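Local atomic coordinates of molybdate-binding protein MolA (Haemophilus influenzae, PDB entry 3PSH), a protein that captures molybdate or tungstate in the periplasm and serves the MolBC ABC transporter in low-affinity molybdate import. Residues A[138-143]-A[162-167]; A[168-173]-A[300-305]; A[187-192]-A[249-254]. All coordinates share one frame; numbering follows the deposited sequence.

Contact 1. Residues A[138-143]-A[162-167]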
loop_
_atom_site.group_PDB
_atom_site.type_symbol
_atom_site.label_atom_id
_atom_site.label_comp_id
_atom_site.label_asym_id
_atom_site.label_seq_id
_atom_site.Cartn_x
_atom_site.Cartn_y
_atom_site.Cartn_z
ATOM N N ASP A 138 5.323 -6.296 11.106
ATOM C CA ASP A 138 5.039 -7.721 11.253
ATOM C C ASP A 138 3.888 -8.149 10.327
ATOM O O ASP A 138 3.869 -9.242 9.827
ATOM C CB ASP A 138 4.613 -7.979 12.682
ATOM C CG ASP A 138 5.793 -7.918 13.701
ATOM O OD1 ASP A 138 6.954 -7.813 13.223
ATOM O OD2 ASP A 138 5.485 -7.981 14.929
ATOM N N GLY A 139 3.019 -7.226 10.006
ATOM C CA GLY A 139 1.778 -7.559 9.233
ATOM C C GLY A 139 2.138 -7.682 7.749
ATOM O O GLY A 139 1.540 -8.558 7.049
ATOM N N LEU A 140 3.140 -6.896 7.274
ATOM C CA LEU A 140 3.542 -6.944 5.895
ATOM C C LEU A 140 4.249 -8.248 5.723
ATOM O O LEU A 140 3.952 -9.001 4.811
ATOM C CB LEU A 140 4.523 -5.771 5.596
ATOM C CG LEU A 140 5.057 -5.823 4.166
ATOM C CD1 LEU A 140 4.023 -5.810 3.083
ATOM C CD2 LEU A 140 5.914 -4.535 4.027
ATOM N N LYS A 141 5.141 -8.584 6.655
ATOM C CA LYS A 141 5.866 -9.849 6.561
ATOM C C LYS A 141 4.853 -11.027 6.628
ATOM O O LYS A 141 4.999 -11.994 5.838
ATOM C CB LYS A 141 6.865 -10.036 7.765
ATOM C CG LYS A 141 7.556 -11.350 7.843
ATOM C CD LYS A 141 8.506 -11.274 9.052
ATOM C CE LYS A 141 8.964 -12.625 9.579
ATOM N NZ LYS A 141 9.332 -13.695 8.673
ATOM N N GLN A 142 3.949 -11.001 7.583
ATOM C CA GLN A 142 2.951 -12.148 7.784
ATOM C C GLN A 142 2.046 -12.249 6.524
ATOM O O GLN A 142 1.716 -13.336 6.012
ATOM C CB GLN A 142 2.140 -11.905 9.038
ATOM C CG GLN A 142 0.951 -12.782 9.192
ATOM C CD GLN A 142 0.127 -12.391 10.388
ATOM O OE1 GLN A 142 -0.714 -11.555 10.270
ATOM N NE2 GLN A 142 0.304 -13.102 11.547
ATOM N N GLY A 143 1.656 -11.054 5.999
ATOM C CA GLY A 143 0.827 -11.046 4.806
ATOM C C GLY A 143 1.462 -11.586 3.552
ATOM O O GLY A 143 0.872 -12.327 2.780
ATOM N N LYS A 162 12.564 -10.052 2.644
ATOM C CA LYS A 162 13.966 -9.616 2.916
ATOM C C LYS A 162 14.244 -8.287 2.126
ATOM O O LYS A 162 14.775 -7.318 2.734
ATOM C CB LYS A 162 15.023 -10.765 2.599
ATOM C CG LYS A 162 16.441 -10.339 3.094
ATOM C CD LYS A 162 17.674 -11.053 2.495
ATOM C CE LYS A 162 18.942 -10.131 2.689
ATOM N NZ LYS A 162 18.836 -8.692 2.094
ATOM N N ALA A 163 13.841 -8.221 0.836
ATOM C CA ALA A 163 13.998 -6.974 0.072
ATOM C C ALA A 163 13.230 -5.814 0.726
ATOM O O ALA A 163 13.769 -4.654 0.800
ATOM C CB ALA A 163 13.614 -7.118 -1.349
ATOM N N ALA A 164 11.995 -6.055 1.218
ATOM C CA ALA A 164 11.200 -4.939 1.748
ATOM C C ALA A 164 11.928 -4.150 2.850
ATOM O O ALA A 164 11.761 -2.908 3.020
ATOM C CB ALA A 164 9.817 -5.491 2.335
ATOM N N PHE A 165 12.621 -4.939 3.664
ATOM C CA PHE A 165 13.242 -4.399 4.894
ATOM C C PHE A 165 14.774 -4.092 4.830
ATOM O O PHE A 165 15.395 -3.679 5.863
ATOM C CB PHE A 165 12.944 -5.315 6.116
ATOM C CG PHE A 165 11.497 -5.343 6.543
ATOM C CD1 PHE A 165 10.895 -4.286 7.319
ATOM C CD2 PHE A 165 10.655 -6.346 6.009
ATOM C CE1 PHE A 165 9.536 -4.343 7.625
ATOM C CE2 PHE A 165 9.267 -6.338 6.276
ATOM C CZ PHE A 165 8.752 -5.349 7.101
ATOM N N ALA A 166 15.342 -4.321 3.653
ATOM C CA ALA A 166 16.773 -4.334 3.467
ATOM C C ALA A 166 17.385 -2.940 3.723
ATOM O O ALA A 166 18.608 -2.855 3.933
ATOM C CB ALA A 166 17.048 -4.752 2.056
ATOM N N ASN A 167 16.586 -1.863 3.601
ATOM C CA ASN A 167 17.144 -0.485 3.712
ATOM C C ASN A 167 16.790 0.194 5.006
ATOM O O ASN A 167 17.091 1.376 5.184
ATOM C CB ASN A 167 16.784 0.385 2.481
ATOM C CG ASN A 167 17.363 -0.201 1.222
ATOM O OD1 ASN A 167 18.535 -0.625 1.188
ATOM N ND2 ASN A 167 16.577 -0.253 0.173
#
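L140, midway along helix 132-151, faces A164 and F165 in the last part of helix 154-165, and at the level of L140 and A164 the two backbones stand 8.9 Å apart between the CA atoms. The helices follow each other with only two residues between them, forming a helical hairpin. Within 138-143, L140 makes the close contacts, both through CD2. Its CG lies anti to the backbone N (chi1 176°), which sends the isobutyl group off the helix toward its neighbour, and CD2 then sits 4.4 Å from A164 CB and 4.3 Å from F165 CZ. The methyl meets the phenyl ring obliquely at the end remote from the backbone, while the small A164 beside it lets leucine approach the helix without a second bulky group in the way. F165 covers the longer span: from its backbone the ring stretches across so that its far end comes to L140. Helix 283-297 completes this apolar cluster, since its L286 touches both L140 and F165, and P283 at its start packs on A164. In chain order the hairpin falls between the strands of the two parallel sheets, consistent with the helical connection that joins the two lobes in this family. The side chain of L140 is about 8 Å from those of the molybdate-binding residues Q27 and Y280, and P281, next to Y280, touches it. With apolar contacts at ordinary or generous distances and nothing polar joining the two segments, the fit depends on shape and burial and has no strong directional demand.

Contact 2. Residues A[168-173]-A[300-305]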
loop_
_atom_site.group_PDB
_atom_site.type_symbol
_atom_site.label_atom_id
_atom_site.label_comp_id
_atom_site.label_asym_id
_atom_site.label_seq_id
_atom_site.Cartn_x
_atom_site.Cartn_y
_atom_site.Cartn_z
ATOM N N ARG A 168 16.046 -0.479 5.850
ATOM C CA ARG A 168 15.541 0.170 7.063
ATOM C C ARG A 168 16.738 0.556 7.987
ATOM O O ARG A 168 16.729 1.662 8.568
ATOM C CB ARG A 168 14.620 -0.826 7.812
ATOM C CG ARG A 168 13.227 -0.716 7.239
ATOM C CD ARG A 168 12.492 0.442 7.919
ATOM N NE ARG A 168 11.146 0.863 7.394
ATOM C CZ ARG A 168 9.993 0.349 7.887
ATOM N NH1 ARG A 168 10.037 -0.606 8.832
ATOM N NH2 ARG A 168 8.843 0.812 7.498
ATOM N N LYS A 169 17.748 -0.296 8.034
ATOM C CA LYS A 169 18.940 0.013 8.882
ATOM C C LYS A 169 19.701 1.278 8.429
ATOM O O LYS A 169 19.970 2.150 9.293
ATOM C CB LYS A 169 19.844 -1.191 9.120
ATOM C CG LYS A 169 21.088 -0.843 9.945
ATOM C CD LYS A 169 22.212 -1.936 9.791
ATOM C CE LYS A 169 23.660 -1.444 10.163
ATOM N NZ LYS A 169 23.614 -0.513 11.343
ATOM N N LEU A 170 19.931 1.392 7.125
ATOM C CA LEU A 170 20.513 2.579 6.541
ATOM C C LEU A 170 19.770 3.834 7.004
ATOM O O LEU A 170 20.353 4.829 7.501
ATOM C CB LEU A 170 20.501 2.441 4.999
ATOM C CG LEU A 170 20.869 3.736 4.248
ATOM C CD1 LEU A 170 22.430 3.958 4.372
ATOM C CD2 LEU A 170 20.514 3.587 2.783
ATOM N N LEU A 171 18.430 3.838 6.843
ATOM C CA LEU A 171 17.691 5.062 7.232
ATOM C C LEU A 171 17.728 5.280 8.743
ATOM O O LEU A 171 17.793 6.428 9.135
ATOM C CB LEU A 171 16.224 4.968 6.784
ATOM C CG LEU A 171 16.082 4.772 5.238
ATOM C CD1 LEU A 171 14.617 4.779 4.908
ATOM C CD2 LEU A 171 16.854 5.802 4.363
ATOM N N ALA A 172 17.628 4.211 9.568
ATOM C CA ALA A 172 17.672 4.404 11.021
ATOM C C ALA A 172 19.012 5.066 11.422
ATOM O O ALA A 172 19.052 5.981 12.278
ATOM C CB ALA A 172 17.462 3.035 11.729
ATOM N N ASP A 173 20.057 4.632 10.756
ATOM C CA ASP A 173 21.461 5.067 11.075
ATOM C C ASP A 173 21.662 6.512 10.583
ATOM O O ASP A 173 22.158 7.362 11.339
ATOM C CB ASP A 173 22.470 4.151 10.361
ATOM C CG ASP A 173 22.655 2.798 11.075
ATOM O OD1 ASP A 173 22.200 2.629 12.221
ATOM O OD2 ASP A 173 23.279 1.949 10.475
ATOM N N GLN A 300 21.969 15.556 1.218
ATOM C CA GLN A 300 23.404 15.583 1.551
ATOM C C GLN A 300 23.779 14.453 2.456
ATOM O O GLN A 300 24.959 14.324 2.789
ATOM C CB GLN A 300 23.706 16.925 2.250
ATOM C CG GLN A 300 23.460 18.151 1.301
ATOM C CD GLN A 300 23.891 17.837 -0.155
ATOM O OE1 GLN A 300 24.948 17.193 -0.426
ATOM N NE2 GLN A 300 23.005 18.250 -1.136
ATOM N N ARG A 301 22.771 13.628 2.873
ATOM C CA ARG A 301 23.121 12.478 3.747
ATOM C C ARG A 301 23.120 11.187 2.978
ATOM O O ARG A 301 23.469 10.157 3.585
ATOM C CB ARG A 301 22.215 12.273 4.966
ATOM C CG ARG A 301 22.196 13.426 5.939
ATOM C CD ARG A 301 21.131 13.186 7.102
ATOM N NE ARG A 301 21.200 14.345 7.986
ATOM C CZ ARG A 301 21.090 14.264 9.326
ATOM N NH1 ARG A 301 20.939 13.097 9.897
ATOM N NH2 ARG A 301 21.209 15.325 10.142
ATOM N N PHE A 302 22.763 11.246 1.660
ATOM C CA PHE A 302 22.550 10.044 0.883
ATOM C C PHE A 302 23.240 10.049 -0.496
ATOM O O PHE A 302 22.795 9.381 -1.396
ATOM C CB PHE A 302 21.020 9.759 0.752
ATOM C CG PHE A 302 20.397 9.421 2.071
ATOM C CD1 PHE A 302 20.590 8.140 2.667
ATOM C CD2 PHE A 302 19.648 10.420 2.769
ATOM C CE1 PHE A 302 19.986 7.842 3.957
ATOM C CE2 PHE A 302 19.039 10.124 4.058
ATOM C CZ PHE A 302 19.222 8.793 4.643
ATOM N N GLN A 303 24.285 10.862 -0.675
ATOM C CA GLN A 303 24.871 10.957 -2.022
ATOM C C GLN A 303 25.506 9.732 -2.568
ATOM O O GLN A 303 25.524 9.543 -3.787
ATOM C CB GLN A 303 25.858 12.183 -2.000
ATOM C CG GLN A 303 25.178 13.575 -1.872
ATOM C CD GLN A 303 24.302 13.975 -3.031
ATOM O OE1 GLN A 303 24.487 13.523 -4.180
ATOM N NE2 GLN A 303 23.450 14.924 -2.793
ATOM N N ASP A 304 25.927 8.855 -1.658
ATOM C CA ASP A 304 26.467 7.551 -1.975
ATOM C C ASP A 304 25.396 6.532 -2.306
ATOM O O ASP A 304 25.743 5.406 -2.667
ATOM C CB ASP A 304 27.284 6.845 -0.834
ATOM C CG ASP A 304 26.509 6.766 0.495
ATOM O OD1 ASP A 304 25.875 7.828 0.810
ATOM O OD2 ASP A 304 26.623 5.788 1.257
ATOM N N VAL A 305 24.136 6.860 -2.029
ATOM C CA VAL A 305 23.054 5.829 -2.206
ATOM C C VAL A 305 22.529 5.941 -3.617
ATOM O O VAL A 305 21.859 6.911 -3.964
ATOM C CB VAL A 305 21.931 6.064 -1.178
ATOM C CG1 VAL A 305 20.781 5.117 -1.429
ATOM C CG2 VAL A 305 22.532 5.810 0.235
#
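F302 and L170 bury the most surface here, each about 50 Å², and their meeting is a matter of branch against ring edge. L170 CG lies near the plane of the phenyl ring, 4.2 Å from F302 CE1, so the leucine addresses the rim of the aromatic group. With CG anti to the backbone N (chi1 170°), L170 leans out of helix 168-175 toward the loop, and its CD2 goes on to meet V305 CG2 tip to tip at 3.9 Å. That valine methyl also lies in the plane of the F302 ring at its edge, so ring, leucine and valine pack closely together. L171 enters from a different direction: its side chain runs at about a right angle to that of F302 and sets CD2 against the outer end of the ring, 3.8 Å from both F302 CE1 and CZ, at an oblique approach. F302 and V305 are brought to one side by a type I beta turn, in which V305 N bonds to F302 O at 2.9 Å. The turn lies in the connection between helices 283-297 and 307-319, and helix 168-175 stands against it, with 126 residues between the two segments, far from the molybdate pocket. A phenylalanine suits this place because its ring can touch both the short helix and A294 of helix 283-297, which also touches L171. Around the apolar centre the loop is pinned by polar bonds: K295 NZ is hydrogen-bonded to F302 O and V305 O, and salt bridges join D304 to R174 and R301 to D177. On the more exposed side of helix 168-175, K169 NZ makes a 2.6 Å salt bridge to D173 OD2, one turn further on, where OD2 offers its syn lone pair.

Contact 3. Residues A[187-192]-A[249-254]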
loop_
_atom_site.group_PDB
_atom_site.type_symbol
_atom_site.label_atom_id
_atom_site.label_comp_id
_atom_site.label_asym_id
_atom_site.label_seq_id
_atom_site.Cartn_x
_atom_site.Cartn_y
_atom_site.Cartn_z
ATOM N N TYR A 187 2.516 16.623 4.293
ATOM C CA TYR A 187 1.088 16.371 4.188
ATOM C C TYR A 187 0.863 15.560 2.937
ATOM O O TYR A 187 1.383 15.910 1.872
ATOM C CB TYR A 187 0.386 17.731 4.022
ATOM C CG TYR A 187 -1.130 17.595 3.812
ATOM C CD1 TYR A 187 -1.990 17.350 4.923
ATOM C CD2 TYR A 187 -1.699 17.753 2.540
ATOM C CE1 TYR A 187 -3.398 17.222 4.733
ATOM C CE2 TYR A 187 -3.151 17.611 2.362
ATOM C CZ TYR A 187 -3.944 17.375 3.481
ATOM O OH TYR A 187 -5.269 17.212 3.170
ATOM N N MET A 188 0.001 14.541 3.073
ATOM C CA MET A 188 -0.374 13.718 1.941
ATOM C C MET A 188 -1.727 14.212 1.362
ATOM O O MET A 188 -2.743 14.062 1.985
ATOM C CB MET A 188 -0.396 12.235 2.423
ATOM C CG MET A 188 -0.946 11.319 1.427
ATOM S SD MET A 188 -0.158 11.334 -0.200
ATOM C CE MET A 188 1.331 10.860 0.193
ATOM N N ALA A 189 -1.702 14.728 0.168
ATOM C CA ALA A 189 -2.960 15.267 -0.447
ATOM C C ALA A 189 -3.504 14.249 -1.482
ATOM O O ALA A 189 -2.894 13.990 -2.503
ATOM C CB ALA A 189 -2.624 16.638 -1.148
ATOM N N ASN A 190 -4.603 13.592 -1.112
ATOM C CA ASN A 190 -5.384 12.710 -1.981
ATOM C C ASN A 190 -6.535 13.510 -2.620
ATOM O O ASN A 190 -6.801 14.657 -2.194
ATOM C CB ASN A 190 -5.888 11.485 -1.193
ATOM C CG ASN A 190 -4.902 10.362 -1.213
ATOM O OD1 ASN A 190 -3.747 10.533 -0.881
ATOM N ND2 ASN A 190 -5.360 9.176 -1.648
ATOM N N PRO A 191 -7.186 12.951 -3.648
ATOM C CA PRO A 191 -8.279 13.656 -4.377
ATOM C C PRO A 191 -9.347 14.147 -3.448
ATOM O O PRO A 191 -9.557 13.642 -2.303
ATOM C CB PRO A 191 -8.821 12.564 -5.313
ATOM C CG PRO A 191 -7.590 11.815 -5.658
ATOM C CD PRO A 191 -6.883 11.668 -4.285
ATOM N N ASP A 192 -9.974 15.254 -3.849
ATOM C CA ASP A 192 -11.124 15.737 -3.065
ATOM C C ASP A 192 -10.902 15.991 -1.545
ATOM O O ASP A 192 -11.693 15.492 -0.750
ATOM C CB ASP A 192 -12.300 14.770 -3.313
ATOM C CG ASP A 192 -12.645 14.706 -4.779
ATOM O OD1 ASP A 192 -12.774 15.794 -5.391
ATOM O OD2 ASP A 192 -12.715 13.586 -5.338
ATOM N N PRO A 249 -1.384 19.497 -10.206
ATOM C CA PRO A 249 -1.850 20.776 -10.871
ATOM C C PRO A 249 -3.045 21.404 -10.212
ATOM O O PRO A 249 -3.088 22.623 -10.141
ATOM C CB PRO A 249 -2.053 20.366 -12.359
ATOM C CG PRO A 249 -2.452 18.819 -12.158
ATOM C CD PRO A 249 -1.334 18.403 -11.183
ATOM N N GLN A 250 -3.980 20.611 -9.688
ATOM C CA GLN A 250 -5.116 21.040 -8.879
ATOM C C GLN A 250 -4.654 21.934 -7.741
ATOM O O GLN A 250 -5.192 23.039 -7.534
ATOM C CB GLN A 250 -5.787 19.789 -8.334
ATOM C CG GLN A 250 -6.991 19.948 -7.517
ATOM C CD GLN A 250 -7.763 18.634 -7.544
ATOM O OE1 GLN A 250 -7.782 17.936 -8.587
ATOM N NE2 GLN A 250 -8.306 18.245 -6.401
ATOM N N ILE A 251 -3.720 21.438 -6.942
ATOM C CA ILE A 251 -3.205 22.191 -5.832
ATOM C C ILE A 251 -2.436 23.441 -6.281
ATOM O O ILE A 251 -2.672 24.530 -5.744
ATOM C CB ILE A 251 -2.281 21.272 -5.000
ATOM C CG1 ILE A 251 -3.215 20.381 -4.144
ATOM C CG2 ILE A 251 -1.437 22.135 -4.038
ATOM C CD1 ILE A 251 -2.434 19.205 -3.451
ATOM N N LEU A 252 -1.579 23.284 -7.266
ATOM C CA LEU A 252 -0.711 24.354 -7.733
ATOM C C LEU A 252 -1.575 25.511 -8.314
ATOM O O LEU A 252 -1.164 26.669 -8.226
ATOM C CB LEU A 252 0.233 23.793 -8.785
ATOM C CG LEU A 252 1.642 23.300 -8.412
ATOM C CD1 LEU A 252 1.742 22.763 -7.036
ATOM C CD2 LEU A 252 2.410 22.457 -9.442
ATOM N N ASN A 253 -2.728 25.199 -8.896
ATOM C CA ASN A 253 -3.562 26.217 -9.618
ATOM C C ASN A 253 -4.702 26.726 -8.724
ATOM O O ASN A 253 -5.544 27.535 -9.143
ATOM C CB ASN A 253 -4.114 25.615 -10.891
ATOM C CG ASN A 253 -2.997 25.087 -11.833
ATOM O OD1 ASN A 253 -1.815 25.508 -11.799
ATOM N ND2 ASN A 253 -3.379 24.095 -12.655
ATOM N N ASP A 254 -4.733 26.244 -7.468
ATOM C CA ASP A 254 -5.787 26.578 -6.541
ATOM C C ASP A 254 -5.297 27.720 -5.646
ATOM O O ASP A 254 -4.472 27.547 -4.739
ATOM C CB ASP A 254 -6.308 25.334 -5.791
ATOM C CG ASP A 254 -7.485 25.658 -4.936
ATOM O OD1 ASP A 254 -7.698 26.872 -4.636
ATOM O OD2 ASP A 254 -8.267 24.723 -4.586
#
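I251 reaches from helix 247-252 to A189, and its longer branch makes the contact. CB leaves the helix in the direction of A189; CG1 follows, anti to the carbonyl carbon (chi1 -79°), and is already 4.8 Å from A189 CB. From there the extended chi2 of 169° carries CD1 straight on to A189 CB at 3.5 Å, tighter than usual for two carbons. A small alanine suits a spot where a whole isoleucine arm comes end-on. Both residues also touch I238 of strand 237-240, the neighbour of strand 184-188 in a parallel sheet of the Fe/B12-type binding domain. A189 comes after M188 in the region of strand 184-188, and its backbone is bonded to L239, while helix 247-252 lies on the crossover from strand 237-240 to strand 268-270, packing on the sheet. Farther out, Q250 NE2 comes to 4.3 Å from D192 N. Both atoms are N-H donors, so they cannot satisfy each other, and D192 N, buried here, has no partner in the model. The side chain of A189 is about 9 Å from that of molybdate-binding Y196.

In the fold
All three contacts are apolar at heart, with a phenyl ring in contacts 1 and 2 and only aliphatic carbon at the close pair of contact 3. Contact 1 is the most central, a buried helix-to-helix meeting near the molybdate site. Contact 2, also buried but farther from the chain's centre, ties a helix to a late loop and has a charged fringe. These two share helical scaffolding, since 162-167 runs directly into 168-173 and helix 283-297 lies against both. Contact 3 is partly buried, joining the strand 184-188 region to helix 247-252, with exposed Q250 and D192 at its edge. It lies across the chain's centre from contact 1, their nearest atoms about 17 Å apart.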